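Local coordinates for TRNA threonylcarbamoyladenosine dehydratase (Escherichia coli, PDB 4D79), which catalyses the ATP-dependent dehydration of threonylcarbamoyladenosine at position 37 of tRNAs to its cyclic form, and can also accept sulfur from the cysteine desulfurase CsdA in vitro, at residues V36-V41 with L59-D64. Numbering follows the deposited sequence.
Sequences VGIGGV and LIDMDD. With ATP (adenosine-5'-triphosphate), chain K.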
# COMPACT_ATOMS: atom_id res chain seq x y z
N VAL B 36 12.71 -8.30 7.78
CA VAL B 36 12.80 -9.75 7.94
C VAL B 36 11.49 -10.33 7.43
O VAL B 36 10.42 -10.11 8.02
CB VAL B 36 13.07 -10.19 9.38
CG1 VAL B 36 13.34 -11.68 9.41
CG2 VAL B 36 14.23 -9.46 10.00
N GLY B 37 11.58 -11.10 6.36
CA GLY B 37 10.39 -11.63 5.71
C GLY B 37 9.92 -10.72 4.59
O GLY B 37 9.39 -9.64 4.84
N ILE B 38 10.12 -11.15 3.35
CA ILE B 38 9.83 -10.33 2.17
C ILE B 38 8.57 -10.89 1.49
O ILE B 38 8.54 -11.15 0.28
CB ILE B 38 11.07 -10.30 1.24
CG1 ILE B 38 12.33 -9.94 2.04
CG2 ILE B 38 10.89 -9.30 0.11
CD1 ILE B 38 12.20 -8.66 2.82
N GLY B 39 7.49 -10.99 2.25
CA GLY B 39 6.25 -11.55 1.71
C GLY B 39 5.13 -10.54 1.57
O GLY B 39 5.32 -9.41 1.10
N GLY B 40 3.94 -10.97 1.99
CA GLY B 40 2.73 -10.18 1.79
C GLY B 40 2.80 -8.84 2.49
O GLY B 40 2.24 -7.85 2.01
N VAL B 41 3.52 -8.78 3.60
CA VAL B 41 3.75 -7.53 4.33
C VAL B 41 5.13 -6.95 4.02
O VAL B 41 5.26 -5.76 3.69
CB VAL B 41 3.56 -7.75 5.84
CG1 VAL B 41 3.97 -6.53 6.62
CG2 VAL B 41 2.15 -8.07 6.13
N LEU B 59 17.56 -7.20 3.55
CA LEU B 59 16.40 -8.06 3.31
C LEU B 59 16.77 -9.47 3.72
O LEU B 59 17.73 -10.04 3.19
CB LEU B 59 16.00 -8.04 1.83
CG LEU B 59 15.77 -6.68 1.20
CD1 LEU B 59 15.39 -6.80 -0.29
CD2 LEU B 59 14.72 -5.91 1.96
N ILE B 60 15.99 -10.05 4.62
CA ILE B 60 16.26 -11.41 5.10
C ILE B 60 15.07 -12.31 4.76
O ILE B 60 13.98 -12.15 5.31
CB ILE B 60 16.55 -11.46 6.61
CG1 ILE B 60 17.61 -10.42 6.96
CG2 ILE B 60 17.01 -12.90 6.99
CD1 ILE B 60 18.17 -10.54 8.38
N ASP B 61 15.32 -13.28 3.89
CA ASP B 61 14.34 -14.29 3.47
C ASP B 61 15.09 -15.33 2.67
O ASP B 61 16.01 -14.99 1.93
CB ASP B 61 13.22 -13.65 2.62
CG ASP B 61 11.91 -14.42 2.67
OD1 ASP B 61 11.91 -15.67 2.70
OD2 ASP B 61 10.86 -13.75 2.66
N MET B 62 14.68 -16.61 2.75
CA MET B 62 15.25 -17.58 1.81
C MET B 62 14.19 -18.21 0.93
O MET B 62 14.50 -19.17 0.20
CB MET B 62 16.09 -18.65 2.53
CG MET B 62 15.40 -19.63 3.41
SD MET B 62 16.57 -20.75 4.23
CE MET B 62 17.71 -21.14 2.91
N ASP B 63 12.98 -17.67 0.90
CA ASP B 63 11.94 -18.29 0.08
C ASP B 63 12.01 -17.77 -1.35
O ASP B 63 12.62 -16.74 -1.65
CB ASP B 63 10.56 -18.04 0.68
CG ASP B 63 9.51 -19.01 0.15
OD1 ASP B 63 9.87 -20.05 -0.45
OD2 ASP B 63 8.30 -18.74 0.35
N ASP B 64 11.38 -18.53 -2.25
CA ASP B 64 11.30 -18.23 -3.67
C ASP B 64 9.94 -17.65 -4.02
O ASP B 64 8.94 -17.92 -3.35
CB ASP B 64 11.53 -19.50 -4.49
CG ASP B 64 12.91 -20.10 -4.30
OD1 ASP B 64 13.86 -19.36 -3.96
OD2 ASP B 64 13.05 -21.32 -4.52
PG ATP K . 3.26 -19.18 1.22
O1G ATP K . 2.00 -19.70 0.57
O2G ATP K . 4.49 -19.29 0.35
O3G ATP K . 3.43 -19.62 2.65
PB ATP K . 4.00 -16.57 2.04
O1B ATP K . 4.47 -17.15 3.35
O2B ATP K . 4.97 -15.99 1.03
O3B ATP K . 3.00 -17.60 1.31
PA ATP K . 3.18 -14.28 3.46
O1A ATP K . 2.70 -14.87 4.78
O2A ATP K . 2.49 -13.05 2.91
O3A ATP K . 2.94 -15.41 2.35
O5' ATP K . 4.79 -14.03 3.48
C5' ATP K . 5.63 -14.31 4.62
C4' ATP K . 7.14 -14.19 4.37
O4' ATP K . 7.94 -14.25 5.59
C3' ATP K . 7.67 -15.32 3.48
O3' ATP K . 8.35 -14.81 2.32
C2' ATP K . 8.64 -16.07 4.37
O2' ATP K . 9.70 -16.66 3.64
C1' ATP K . 9.14 -15.02 5.35
N9 ATP K . 9.82 -15.66 6.51
C8 ATP K . 9.26 -16.65 7.25
N7 ATP K . 10.07 -17.09 8.24
C5 ATP K . 11.20 -16.37 8.15
C6 ATP K . 12.44 -16.34 8.93
N6 ATP K . 12.59 -17.19 9.95
N1 ATP K . 13.41 -15.49 8.59
C2 ATP K . 13.26 -14.65 7.53
N3 ATP K . 12.14 -14.63 6.77
C4 ATP K . 11.07 -15.44 7.02
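The carboxylate of D61 grips both ribose hydroxyls of ATP and the backbone of 36-41 at once. OD1 accepts from ATP O2' at 2.6 Å, and OD2 from ATP O3' at 2.7 Å. OD2 also takes the backbone N-H of I38, with 2.8 Å between I38 N and D61 OD2. That bond is nearly straight (167°) and meets the anti side of the carboxylate, close to its plane. The group reaches the ribose with CG anti to its own backbone N (chi1 -154°). D63 N donates to D61 OD1 from above the carboxylate plane, closing an Asx turn. Each oxygen of D61 thus has two donors, which fixes the rotation of the carboxylate. An alanine here would probably leave both ribose hydroxyls and the I38 N-H without their acceptor and free the turn at D63.

One step back, G37 N donates to I60 O at 2.8 Å, one of the bonds of the parallel bridge between V36 and I60. V36 CG1 lies 3.5 Å from ATP C2, against the adenine. Away from the adenine, the I38 side chain crosses that of L59 at about a right angle, with I38 CD1 3.8 Å from L59 CD2. M89 of helix 85-96 packs on both. A side chain at G39 or G40 would run into ATP, and at the backbone angles of G37 one would be jammed against the carbonyl O of V36. G40 N donates to ATP O2A, 2.7 Å away, at the alpha phosphate. K85 and R72 also bond ATP.

A glycine-rich turn between strand 32-36 and helix 42-51, with a ribose-binding aspartate after the neighbouring parallel strand 56-60, is the Rossmann-type nucleotide site, here the ATP pocket of the HesA/MoeB/ThiF family.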